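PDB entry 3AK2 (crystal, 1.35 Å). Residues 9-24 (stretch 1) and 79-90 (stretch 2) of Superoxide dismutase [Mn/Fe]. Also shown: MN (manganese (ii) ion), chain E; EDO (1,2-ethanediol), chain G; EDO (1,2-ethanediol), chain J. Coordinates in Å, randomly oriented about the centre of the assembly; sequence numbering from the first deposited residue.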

# COMPACT_ATOMS: atom_id res chain seq x y z
N LEU A 9 6.76 -12.47 23.28
CA LEU A 9 6.47 -11.14 23.80
C LEU A 9 7.46 -10.78 24.91
O LEU A 9 7.51 -11.46 25.93
CB LEU A 9 5.04 -11.09 24.36
CG LEU A 9 4.57 -9.72 24.86
CD1 LEU A 9 4.36 -8.79 23.69
CD2 LEU A 9 3.30 -9.86 25.69
N PRO A 10 8.26 -9.72 24.70
CA PRO A 10 9.17 -9.32 25.78
C PRO A 10 8.40 -8.60 26.88
O PRO A 10 7.36 -8.00 26.61
CB PRO A 10 10.13 -8.36 25.08
CG PRO A 10 9.31 -7.74 24.00
CD PRO A 10 8.39 -8.84 23.52
N PRO A 11 8.91 -8.64 28.12
CA PRO A 11 8.32 -7.77 29.14
C PRO A 11 8.70 -6.33 28.84
O PRO A 11 9.66 -6.09 28.11
CB PRO A 11 9.01 -8.23 30.43
CG PRO A 11 10.33 -8.76 29.97
CD PRO A 11 10.04 -9.43 28.66
N LEU A 12 7.95 -5.38 29.39
CA LEU A 12 8.36 -3.98 29.34
C LEU A 12 9.58 -3.78 30.25
O LEU A 12 9.80 -4.56 31.18
CB LEU A 12 7.22 -3.05 29.77
CG LEU A 12 5.95 -3.05 28.93
CD1 LEU A 12 5.00 -1.99 29.45
CD2 LEU A 12 6.25 -2.82 27.46
N PRO A 13 10.39 -2.74 29.97
CA PRO A 13 11.52 -2.40 30.85
C PRO A 13 11.11 -1.67 32.13
O PRO A 13 11.98 -1.32 32.94
CB PRO A 13 12.38 -1.47 29.97
CG PRO A 13 11.76 -1.49 28.59
CD PRO A 13 10.33 -1.84 28.81
N TYR A 14 9.82 -1.46 32.31
CA TYR A 14 9.27 -0.66 33.42
C TYR A 14 7.82 -1.10 33.60
O TYR A 14 7.27 -1.81 32.76
CB TYR A 14 9.33 0.84 33.08
CG TYR A 14 9.09 1.11 31.61
CD1 TYR A 14 7.81 0.99 31.06
CD2 TYR A 14 10.14 1.43 30.76
CE1 TYR A 14 7.58 1.20 29.71
CE2 TYR A 14 9.93 1.65 29.40
CZ TYR A 14 8.65 1.53 28.89
OH TYR A 14 8.42 1.73 27.54
N ASN A 15 7.20 -0.68 34.71
CA ASN A 15 5.80 -1.00 34.97
C ASN A 15 4.85 -0.23 34.04
O ASN A 15 5.25 0.77 33.43
CB ASN A 15 5.46 -0.73 36.44
CG ASN A 15 5.98 -1.82 37.38
OD1 ASN A 15 5.95 -1.65 38.60
ND2 ASN A 15 6.43 -2.94 36.82
N TYR A 16 3.61 -0.69 33.95
CA TYR A 16 2.63 -0.09 33.04
C TYR A 16 2.34 1.39 33.32
O TYR A 16 2.04 2.15 32.40
CB TYR A 16 1.32 -0.89 33.01
CG TYR A 16 1.44 -2.25 32.36
CD1 TYR A 16 1.94 -2.39 31.06
CD2 TYR A 16 1.05 -3.41 33.03
CE1 TYR A 16 2.04 -3.64 30.45
CE2 TYR A 16 1.15 -4.67 32.43
CZ TYR A 16 1.65 -4.77 31.14
OH TYR A 16 1.76 -6.01 30.55
N ASN A 17 2.43 1.81 34.59
CA ASN A 17 2.17 3.20 34.95
C ASN A 17 3.43 4.08 34.98
O ASN A 17 3.36 5.25 35.38
CB ASN A 17 1.40 3.30 36.28
CG ASN A 17 2.24 2.90 37.48
OD1 ASN A 17 3.39 2.46 37.36
ND2 ASN A 17 1.66 3.06 38.67
N ALA A 18 4.56 3.53 34.56
CA ALA A 18 5.85 4.21 34.73
C ALA A 18 6.08 5.39 33.79
O ALA A 18 7.00 6.18 34.02
CB ALA A 18 6.99 3.21 34.62
N LEU A 19 5.27 5.51 32.74
CA LEU A 19 5.43 6.61 31.78
C LEU A 19 4.44 7.75 31.99
O LEU A 19 4.37 8.69 31.19
CB LEU A 19 5.37 6.09 30.34
CG LEU A 19 6.40 5.02 29.95
CD1 LEU A 19 6.37 4.80 28.45
CD2 LEU A 19 7.82 5.37 30.39
N GLU A 20 3.68 7.66 33.08
CA GLU A 20 2.77 8.73 33.47
C GLU A 20 3.56 9.97 33.87
O GLU A 20 4.67 9.85 34.39
CB GLU A 20 1.83 8.27 34.58
CG GLU A 20 0.94 7.12 34.14
CD GLU A 20 -0.26 6.88 35.03
OE1 GLU A 20 -0.22 7.25 36.22
OE2 GLU A 20 -1.25 6.30 34.52
N PRO A 21 3.00 11.17 33.63
CA PRO A 21 1.67 11.44 33.09
C PRO A 21 1.58 11.43 31.55
O PRO A 21 0.51 11.63 31.00
CB PRO A 21 1.38 12.85 33.60
CG PRO A 21 2.71 13.50 33.62
CD PRO A 21 3.72 12.42 33.95
N TYR A 22 2.71 11.18 30.88
CA TYR A 22 2.80 11.34 29.43
C TYR A 22 2.07 10.27 28.62
O TYR A 22 1.45 10.58 27.60
CB TYR A 22 4.26 11.49 29.01
CG TYR A 22 4.92 12.61 29.77
CD1 TYR A 22 5.84 12.35 30.79
CD2 TYR A 22 4.57 13.93 29.52
CE1 TYR A 22 6.42 13.40 31.51
CE2 TYR A 22 5.13 14.98 30.23
CZ TYR A 22 6.06 14.71 31.22
OH TYR A 22 6.62 15.76 31.91
N ILE A 23 2.13 9.03 29.08
CA ILE A 23 1.33 7.95 28.51
C ILE A 23 0.70 7.18 29.66
O ILE A 23 1.41 6.63 30.50
CB ILE A 23 2.15 7.01 27.59
CG1 ILE A 23 2.95 7.81 26.56
CG2 ILE A 23 1.22 6.02 26.90
CD1 ILE A 23 3.95 6.99 25.75
N ILE A 24 -0.63 7.14 29.70
CA ILE A 24 -1.35 6.55 30.84
C ILE A 24 -1.22 5.03 30.93
O ILE A 24 -1.00 4.34 29.92
CB ILE A 24 -2.85 6.95 30.88
CG1 ILE A 24 -3.57 6.57 29.58
CG2 ILE A 24 -3.01 8.44 31.20
CD1 ILE A 24 -5.09 6.67 29.65
MN MN E . 1.29 -0.09 18.60
C1 EDO G . 4.86 -5.55 31.69
O1 EDO G . 6.14 -6.14 31.46
C2 EDO G . 4.97 -4.48 32.77
O2 EDO G . 5.01 -5.12 34.05
C1 EDO J . 5.71 -10.31 28.61
O1 EDO J . 5.77 -11.70 28.29
C2 EDO J . 4.92 -10.12 29.90
O2 EDO J . 5.52 -9.08 30.69
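Stretch 2 79-90: HTIFWPNMAPPG

Stretch 2 begins within a helix that starts earlier in the chain; Trp-83 N bonds to His-79 O at 3.1 Å. Residues 83-85 keep helical angles. A type I turn from Trp-83 to Met-86, closed by Met-86 N to Trp-83 O at 3.0 Å, leads into an extended tail. Stretch 1 has no regular helix or strand. The two run in the same direction: Pro-10 pairs with Thr-80, Leu-12 with Trp-83, Pro-13 with Pro-84 and Leu-19 with Pro-88.

Trp-83 (chi1 m, chi2 126°) points toward stretch 1 and offers its indole face to Leu-12. Leu-12 leaves its backbone sideways, but its m,t rotamer brings CD2 over the ring, 3.4 Å from the centroid of the five-membered ring. This is a CH-pi contact. Pro-13 CD packs on Trp-83 CB at 3.9 Å.

Tyr-14 points toward stretch 2 with chi1 at 35°, in the p range. This places its hydroxyl beside the turn, where OH donates a hydrogen bond to Trp-83 O at 2.7 Å. The same carbonyl accepts the turn bond from Met-86 N. Met-86 O also lies at the ring edge, 3.3 Å from Tyr-14 CE2.

Met-86 is m,t,m and points toward stretch 1. Its CE reaches Leu-19 CD1 at 3.7 Å, and its SD lies 3.8 Å from Ile-23 CD1. Leu-19 is m,t like Leu-12. It too starts sideways and ends nearer, with CD2 3.5 Å from Ala-87 C.

The prolines close the contact. Pro-88 CA meets Ala-18 O at 3.4 Å in a CA-H...O contact, and Pro-88 CG lies 3.9 Å from Ala-18 CB. Pro-89 CG touches the edge of the Tyr-22 ring, 3.7 Å from Tyr-22 CE1.

His-79 points toward stretch 1 without touching it; its NE2 binds MN at 2.2 Å.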

# COMPACT_ATOMS: atom_id res chain seq x y z
N HIS A 79 7.51 -2.80 17.92
CA HIS A 79 7.17 -2.63 19.34
C HIS A 79 8.33 -3.01 20.25
O HIS A 79 8.53 -2.40 21.30
CB HIS A 79 5.90 -3.39 19.71
CG HIS A 79 4.65 -2.79 19.13
ND1 HIS A 79 4.25 -3.03 17.84
CD2 HIS A 79 3.73 -1.95 19.66
CE1 HIS A 79 3.14 -2.36 17.59
NE2 HIS A 79 2.80 -1.69 18.69
N THR A 80 9.10 -4.02 19.85
CA THR A 80 10.28 -4.45 20.60
C THR A 80 11.30 -3.31 20.73
O THR A 80 11.96 -3.20 21.77
CB THR A 80 10.91 -5.70 19.94
OG1 THR A 80 10.00 -6.80 20.07
CG2 THR A 80 12.24 -6.08 20.58
N ILE A 81 11.42 -2.48 19.71
CA ILE A 81 12.29 -1.30 19.77
C ILE A 81 11.60 -0.16 20.54
O ILE A 81 12.24 0.52 21.35
CB ILE A 81 12.69 -0.84 18.35
CG1 ILE A 81 13.45 -1.96 17.62
CG2 ILE A 81 13.52 0.45 18.41
CD1 ILE A 81 13.66 -1.71 16.14
N PHE A 82 10.30 0.01 20.32
CA PHE A 82 9.51 1.08 20.93
C PHE A 82 9.59 1.12 22.46
O PHE A 82 9.80 2.20 23.04
CB PHE A 82 8.05 0.95 20.47
CG PHE A 82 7.13 2.05 20.94
CD1 PHE A 82 7.40 3.39 20.65
CD2 PHE A 82 5.97 1.74 21.65
CE1 PHE A 82 6.53 4.40 21.08
CE2 PHE A 82 5.09 2.74 22.07
CZ PHE A 82 5.37 4.07 21.79
N TRP A 83 9.45 -0.02 23.12
CA TRP A 83 9.42 -0.00 24.59
C TRP A 83 10.72 0.50 25.24
O TRP A 83 10.67 1.45 26.03
CB TRP A 83 9.01 -1.35 25.19
CG TRP A 83 7.81 -2.02 24.58
CD1 TRP A 83 7.76 -3.29 24.09
CD2 TRP A 83 6.49 -1.48 24.44
NE1 TRP A 83 6.50 -3.58 23.64
CE2 TRP A 83 5.69 -2.49 23.85
CE3 TRP A 83 5.89 -0.25 24.76
CZ2 TRP A 83 4.34 -2.31 23.55
CZ3 TRP A 83 4.54 -0.07 24.47
CH2 TRP A 83 3.79 -1.10 23.87
N PRO A 84 11.88 -0.12 24.92
CA PRO A 84 13.13 0.40 25.51
C PRO A 84 13.56 1.76 24.97
O PRO A 84 14.42 2.41 25.58
CB PRO A 84 14.15 -0.68 25.16
CG PRO A 84 13.61 -1.34 23.93
CD PRO A 84 12.12 -1.31 24.09
N ASN A 85 12.99 2.20 23.85
CA ASN A 85 13.16 3.58 23.36
C ASN A 85 12.58 4.60 24.34
O ASN A 85 12.81 5.80 24.17
CB ASN A 85 12.46 3.78 22.02
CG ASN A 85 13.32 3.45 20.80
OD1 ASN A 85 12.81 3.49 19.68
ND2 ASN A 85 14.60 3.14 21.00
N MET A 86 11.80 4.14 25.31
CA MET A 86 11.21 5.02 26.32
C MET A 86 11.70 4.63 27.71
O MET A 86 12.22 3.54 27.91
CB MET A 86 9.68 4.97 26.26
CG MET A 86 9.11 5.43 24.93
SD MET A 86 7.31 5.44 24.84
CE MET A 86 6.93 3.68 24.92
N ALA A 87 11.55 5.56 28.65
CA ALA A 87 11.92 5.33 30.04
C ALA A 87 11.13 6.28 30.91
O ALA A 87 10.69 7.33 30.43
CB ALA A 87 13.43 5.55 30.23
N PRO A 88 10.93 5.93 32.20
CA PRO A 88 10.22 6.83 33.11
C PRO A 88 10.86 8.22 33.09
O PRO A 88 12.09 8.32 33.01
CB PRO A 88 10.41 6.16 34.48
CG PRO A 88 10.60 4.73 34.17
CD PRO A 88 11.36 4.69 32.88
N PRO A 89 10.03 9.28 33.16
CA PRO A 89 10.55 10.65 33.12
C PRO A 89 11.70 10.84 34.10
O PRO A 89 11.61 10.42 35.26
CB PRO A 89 9.35 11.50 33.53
CG PRO A 89 8.15 10.67 33.21
CD PRO A 89 8.56 9.24 33.29
N GLY A 90 12.79 11.47 33.65
CA GLY A 90 14.03 11.55 34.43
C GLY A 90 15.15 10.84 33.69
O GLY A 90 16.01 11.49 33.10
O HOH W 1 1.37 -0.00 16.48